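PDB 3BKN: bacterioferritin from Mycobacterium smegmatis str. MC2 155, which probably stores iron, oxidising ferrous ions with dioxygen at a di-nuclear centre and laying down ferric mineral inside a 24-subunit shell that also binds heme. Local coordinates for residues K30-E42 with Y149-A161. Numbering follows the deposited sequence.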
loop_
_atom_site.group_PDB
_atom_site.type_symbol
_atom_site.label_atom_id
_atom_site.label_comp_id
_atom_site.label_asym_id
_atom_site.label_seq_id
_atom_site.Cartn_x
_atom_site.Cartn_y
_atom_site.Cartn_z
ATOM N N LYS A 30 -24.998 -23.302 -30.558
ATOM C CA LYS A 30 -24.134 -24.504 -30.610
ATOM C C LYS A 30 -23.794 -24.900 -32.018
ATOM O O LYS A 30 -22.660 -25.258 -32.290
ATOM C CB LYS A 30 -24.815 -25.685 -29.941
ATOM C CG LYS A 30 -24.784 -25.602 -28.454
ATOM C CD LYS A 30 -23.387 -25.246 -28.011
ATOM C CE LYS A 30 -23.163 -25.664 -26.618
ATOM N NZ LYS A 30 -21.739 -25.498 -26.211
ATOM N N MET A 31 -24.781 -24.838 -32.919
ATOM C CA MET A 31 -24.555 -25.119 -34.332
ATOM C C MET A 31 -23.621 -24.113 -34.959
ATOM O O MET A 31 -22.723 -24.480 -35.716
ATOM C CB MET A 31 -25.860 -25.141 -35.089
ATOM C CG MET A 31 -26.735 -26.344 -34.785
ATOM S SD MET A 31 -28.328 -26.209 -35.631
ATOM C CE MET A 31 -27.822 -26.637 -37.315
ATOM N N GLN A 32 -23.834 -22.844 -34.638
ATOM C CA GLN A 32 -22.947 -21.790 -35.075
ATOM C C GLN A 32 -21.506 -22.010 -34.616
ATOM O O GLN A 32 -20.582 -21.833 -35.404
ATOM C CB GLN A 32 -23.465 -20.460 -34.593
ATOM C CG GLN A 32 -24.553 -19.902 -35.479
ATOM C CD GLN A 32 -25.400 -18.829 -34.800
ATOM O OE1 GLN A 32 -24.983 -18.164 -33.850
ATOM N NE2 GLN A 32 -26.583 -18.663 -35.290
ATOM N N ASP A 33 -21.308 -22.399 -33.358
ATOM C CA ASP A 33 -19.963 -22.781 -32.884
ATOM C C ASP A 33 -19.348 -23.906 -33.697
ATOM O O ASP A 33 -18.195 -23.816 -34.078
ATOM C CB ASP A 33 -19.996 -23.252 -31.450
ATOM C CG ASP A 33 -19.325 -22.298 -30.496
ATOM O OD1 ASP A 33 -18.156 -21.875 -30.722
ATOM O OD2 ASP A 33 -19.986 -22.022 -29.469
ATOM N N ASN A 34 -20.112 -24.977 -33.925
ATOM C CA ASN A 34 -19.637 -26.115 -34.715
ATOM C C ASN A 34 -19.293 -25.839 -36.158
ATOM O O ASN A 34 -18.546 -26.613 -36.778
ATOM C CB ASN A 34 -20.629 -27.245 -34.707
ATOM C CG ASN A 34 -20.177 -28.338 -33.836
ATOM O OD1 ASN A 34 -19.703 -29.385 -34.320
ATOM N ND2 ASN A 34 -20.238 -28.099 -32.510
ATOM N N TRP A 35 -19.869 -24.773 -36.705
ATOM C CA TRP A 35 -19.596 -24.371 -38.057
ATOM C C TRP A 35 -18.401 -23.473 -38.092
ATOM O O TRP A 35 -17.921 -23.159 -39.166
ATOM C CB TRP A 35 -20.797 -23.622 -38.601
ATOM C CG TRP A 35 -21.954 -24.495 -38.957
ATOM C CD1 TRP A 35 -21.910 -25.821 -39.214
ATOM C CD2 TRP A 35 -23.319 -24.091 -39.146
ATOM N NE1 TRP A 35 -23.155 -26.290 -39.526
ATOM C CE2 TRP A 35 -24.044 -25.249 -39.512
ATOM C CE3 TRP A 35 -23.997 -22.868 -39.050
ATOM C CZ2 TRP A 35 -25.420 -25.229 -39.782
ATOM C CZ3 TRP A 35 -25.355 -22.843 -39.304
ATOM C CH2 TRP A 35 -26.061 -24.020 -39.666
ATOM N N GLY A 36 -17.932 -23.049 -36.926
ATOM C CA GLY A 36 -16.781 -22.173 -36.835
ATOM C C GLY A 36 -17.081 -20.702 -36.631
ATOM O O GLY A 36 -16.155 -19.899 -36.503
ATOM N N PHE A 37 -18.358 -20.335 -36.623
ATOM C CA PHE A 37 -18.733 -18.937 -36.396
ATOM C C PHE A 37 -18.795 -18.682 -34.906
ATOM O O PHE A 37 -19.843 -18.430 -34.330
ATOM C CB PHE A 37 -20.031 -18.593 -37.046
ATOM C CG PHE A 37 -20.063 -18.909 -38.455
ATOM C CD1 PHE A 37 -19.164 -18.335 -39.314
ATOM C CD2 PHE A 37 -20.983 -19.821 -38.946
ATOM C CE1 PHE A 37 -19.182 -18.633 -40.681
ATOM C CE2 PHE A 37 -21.004 -20.160 -40.314
ATOM C CZ PHE A 37 -20.109 -19.539 -41.191
ATOM N N THR A 38 -17.642 -18.728 -34.283
ATOM C CA THR A 38 -17.594 -18.703 -32.861
ATOM C C THR A 38 -17.930 -17.324 -32.333
ATOM O O THR A 38 -18.587 -17.203 -31.275
ATOM C CB THR A 38 -16.230 -19.091 -32.351
ATOM O OG1 THR A 38 -15.290 -18.212 -32.961
ATOM C CG2 THR A 38 -15.900 -20.566 -32.706
ATOM N N GLU A 39 -17.490 -16.276 -33.019
ATOM C CA GLU A 39 -17.872 -14.922 -32.569
ATOM C C GLU A 39 -19.415 -14.696 -32.580
ATOM O O GLU A 39 -20.000 -14.174 -31.599
ATOM C CB GLU A 39 -17.099 -13.816 -33.322
ATOM C CG GLU A 39 -15.561 -13.783 -33.072
ATOM C CD GLU A 39 -15.123 -14.129 -31.640
ATOM O OE1 GLU A 39 -15.605 -13.548 -30.637
ATOM O OE2 GLU A 39 -14.260 -15.005 -31.519
ATOM N N LEU A 40 -20.061 -15.094 -33.678
ATOM C CA LEU A 40 -21.479 -15.018 -33.767
ATOM C C LEU A 40 -22.146 -15.934 -32.707
ATOM O O LEU A 40 -23.177 -15.584 -32.128
ATOM C CB LEU A 40 -21.897 -15.379 -35.166
ATOM C CG LEU A 40 -23.409 -15.456 -35.301
ATOM C CD1 LEU A 40 -24.071 -14.079 -35.110
ATOM C CD2 LEU A 40 -23.758 -16.077 -36.634
ATOM N N ALA A 41 -21.544 -17.089 -32.425
ATOM C CA ALA A 41 -22.160 -18.010 -31.478
ATOM C C ALA A 41 -22.297 -17.432 -30.086
ATOM O O ALA A 41 -23.300 -17.713 -29.429
ATOM C CB ALA A 41 -21.469 -19.326 -31.436
ATOM N N GLU A 42 -21.315 -16.621 -29.662
ATOM C CA GLU A 42 -21.320 -15.943 -28.350
ATOM C C GLU A 42 -22.579 -15.028 -28.256
ATOM O O GLU A 42 -23.269 -15.001 -27.211
ATOM C CB GLU A 42 -20.008 -15.148 -28.096
ATOM C CG GLU A 42 -18.913 -15.836 -27.236
ATOM C CD GLU A 42 -17.443 -15.343 -27.525
ATOM O OE1 GLU A 42 -17.178 -14.139 -27.764
ATOM O OE2 GLU A 42 -16.516 -16.184 -27.507
ATOM N N TYR A 149 -20.020 -11.485 -44.917
ATOM C CA TYR A 149 -20.675 -11.314 -43.653
ATOM C C TYR A 149 -20.202 -12.402 -42.689
ATOM O O TYR A 149 -19.824 -12.138 -41.550
ATOM C CB TYR A 149 -22.161 -11.414 -43.830
ATOM C CG TYR A 149 -22.855 -11.294 -42.507
ATOM C CD1 TYR A 149 -23.260 -10.056 -42.048
ATOM C CD2 TYR A 149 -23.065 -12.405 -41.696
ATOM C CE1 TYR A 149 -23.862 -9.926 -40.841
ATOM C CE2 TYR A 149 -23.678 -12.299 -40.476
ATOM C CZ TYR A 149 -24.078 -11.029 -40.046
ATOM O OH TYR A 149 -24.678 -10.825 -38.825
ATOM N N ALA A 150 -20.249 -13.634 -43.177
ATOM C CA ALA A 150 -19.819 -14.804 -42.465
ATOM C C ALA A 150 -18.378 -14.639 -41.929
ATOM O O ALA A 150 -18.110 -14.995 -40.754
ATOM C CB ALA A 150 -19.944 -16.047 -43.386
ATOM N N ALA A 151 -17.467 -14.103 -42.760
ATOM C CA ALA A 151 -16.090 -13.788 -42.310
ATOM C C ALA A 151 -16.039 -12.868 -41.063
ATOM O O ALA A 151 -15.054 -12.859 -40.345
ATOM C CB ALA A 151 -15.246 -13.188 -43.432
ATOM N N GLN A 152 -17.094 -12.109 -40.785
ATOM C CA GLN A 152 -17.069 -11.253 -39.610
ATOM C C GLN A 152 -17.565 -12.006 -38.373
ATOM O O GLN A 152 -17.699 -11.428 -37.278
ATOM C CB GLN A 152 -17.907 -9.999 -39.805
ATOM C CG GLN A 152 -17.708 -9.246 -41.113
ATOM C CD GLN A 152 -16.278 -8.995 -41.445
ATOM O OE1 GLN A 152 -15.553 -8.442 -40.630
ATOM N NE2 GLN A 152 -15.847 -9.409 -42.647
ATOM N N CYS A 153 -17.860 -13.285 -38.540
ATOM C CA CYS A 153 -18.416 -14.071 -37.476
ATOM C C CYS A 153 -17.416 -15.086 -36.943
ATOM O O CYS A 153 -17.742 -15.843 -36.041
ATOM C CB CYS A 153 -19.648 -14.786 -37.989
ATOM S SG CYS A 153 -20.953 -13.685 -38.358
ATOM N N VAL A 154 -16.217 -15.127 -37.528
ATOM C CA VAL A 154 -15.171 -16.052 -37.107
ATOM C C VAL A 154 -14.091 -15.234 -36.421
ATOM O O VAL A 154 -14.021 -14.007 -36.582
ATOM C CB VAL A 154 -14.587 -16.869 -38.298
ATOM C CG1 VAL A 154 -15.701 -17.567 -39.040
ATOM C CG2 VAL A 154 -13.837 -15.997 -39.270
ATOM N N SER A 155 -13.252 -15.897 -35.640
ATOM C CA SER A 155 -12.147 -15.200 -35.004
ATOM C C SER A 155 -10.882 -15.181 -35.889
ATOM O O SER A 155 -10.846 -15.792 -36.962
ATOM C CB SER A 155 -11.865 -15.844 -33.668
ATOM O OG SER A 155 -11.584 -17.202 -33.887
ATOM N N ARG A 156 -9.862 -14.438 -35.456
ATOM C CA ARG A 156 -8.572 -14.448 -36.119
ATOM C C ARG A 156 -7.511 -15.185 -35.263
ATOM O O ARG A 156 -7.074 -14.687 -34.250
ATOM C CB ARG A 156 -8.153 -13.015 -36.442
ATOM C CG ARG A 156 -9.185 -12.289 -37.344
ATOM C CD ARG A 156 -8.787 -10.800 -37.685
ATOM N NE ARG A 156 -7.636 -10.697 -38.618
ATOM C CZ ARG A 156 -7.717 -10.451 -39.940
ATOM N NH1 ARG A 156 -8.890 -10.264 -40.571
ATOM N NH2 ARG A 156 -6.596 -10.393 -40.649
ATOM N N PRO A 157 -7.107 -16.397 -35.652
ATOM C CA PRO A 157 -7.518 -17.257 -36.771
ATOM C C PRO A 157 -8.830 -18.003 -36.430
ATOM O O PRO A 157 -9.213 -18.071 -35.255
ATOM C CB PRO A 157 -6.353 -18.223 -36.877
ATOM C CG PRO A 157 -5.829 -18.353 -35.453
ATOM C CD PRO A 157 -6.066 -17.028 -34.807
ATOM N N PRO A 158 -9.566 -18.491 -37.433
ATOM C CA PRO A 158 -10.848 -19.127 -37.076
ATOM C C PRO A 158 -10.722 -20.315 -36.102
ATOM O O PRO A 158 -9.850 -21.168 -36.258
ATOM C CB PRO A 158 -11.406 -19.571 -38.432
ATOM C CG PRO A 158 -10.772 -18.607 -39.424
ATOM C CD PRO A 158 -9.370 -18.421 -38.891
ATOM N N GLY A 159 -11.569 -20.349 -35.086
ATOM C CA GLY A 159 -11.575 -21.444 -34.141
ATOM C C GLY A 159 -12.637 -22.467 -34.497
ATOM O O GLY A 159 -12.991 -22.642 -35.668
ATOM N N SER A 160 -13.153 -23.148 -33.474
ATOM C CA SER A 160 -14.078 -24.277 -33.634
ATOM C C SER A 160 -14.872 -24.393 -32.330
ATOM O O SER A 160 -14.717 -23.552 -31.483
ATOM C CB SER A 160 -13.289 -25.559 -33.908
ATOM O OG SER A 160 -12.231 -25.730 -32.962
ATOM N N ALA A 161 -15.746 -25.393 -32.173
ATOM C CA ALA A 161 -16.341 -25.732 -30.837
ATOM C C ALA A 161 -15.273 -26.193 -29.785
ATOM O O ALA A 161 -14.173 -26.681 -30.137
ATOM C CB ALA A 161 -17.434 -26.794 -30.992
HETATM O O HOH W 1 -14.020 -18.816 -35.308
#
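The Phe37 ring meets Ala150, Cys153 and Val154 obliquely, neither face-on nor edge-on. Its CD1 lies 3.6 Å from Val154 CG1 and its CE1 3.8 Å from Ala150 CB, while CD1 also touches Cys153 CB. With chi1 at -54°, CG stands anti to the carbonyl carbon, which puts the ring against Ala150 and Cys153. Leu40 continues this apolar patch one turn on, its CB 3.7 Å from Cys153 CB and in contact with SG as well; Leu83 of helix 83-110 packs against both Phe37 and Leu40.

Beside the patch, Cys153 O is directed at the first turn of helix 38-64, where this oxygen accepts two weak bonds: from Glu39 N at 3.1 Å, bent to 120°, and from Leu40 N, straighter at 162° but long. A water ties the polar side together, donating to Gly36 O at 2.7 Å, accepting from the backbone N atoms of Ser155 and Gly159, and bonding Thr38 OG1. Ser155 OG donates to Pro157 O at 2.9 Å from above the carbonyl plane, a bond that spans the cis Arg156-Pro157 peptide. Farther along the tail, Ser160 O lies against Thr38 CG2, and the chain end reaches Asn34, where Ala161 CB touches ND2.

Gly159 O is bonded by Gln137 of a neighbouring subunit, so the tail also joins subunits of the shell. The positive phi of Gly36 and the bonds from Gly36 N and Phe37 N into the preceding turn define a Schellman motif; with Phe37 at the N-cap position, it forms the tight connection between helices 5-34 and 38-64 of the ferritin-like four-helix bundle, packed here against the C-terminal tail.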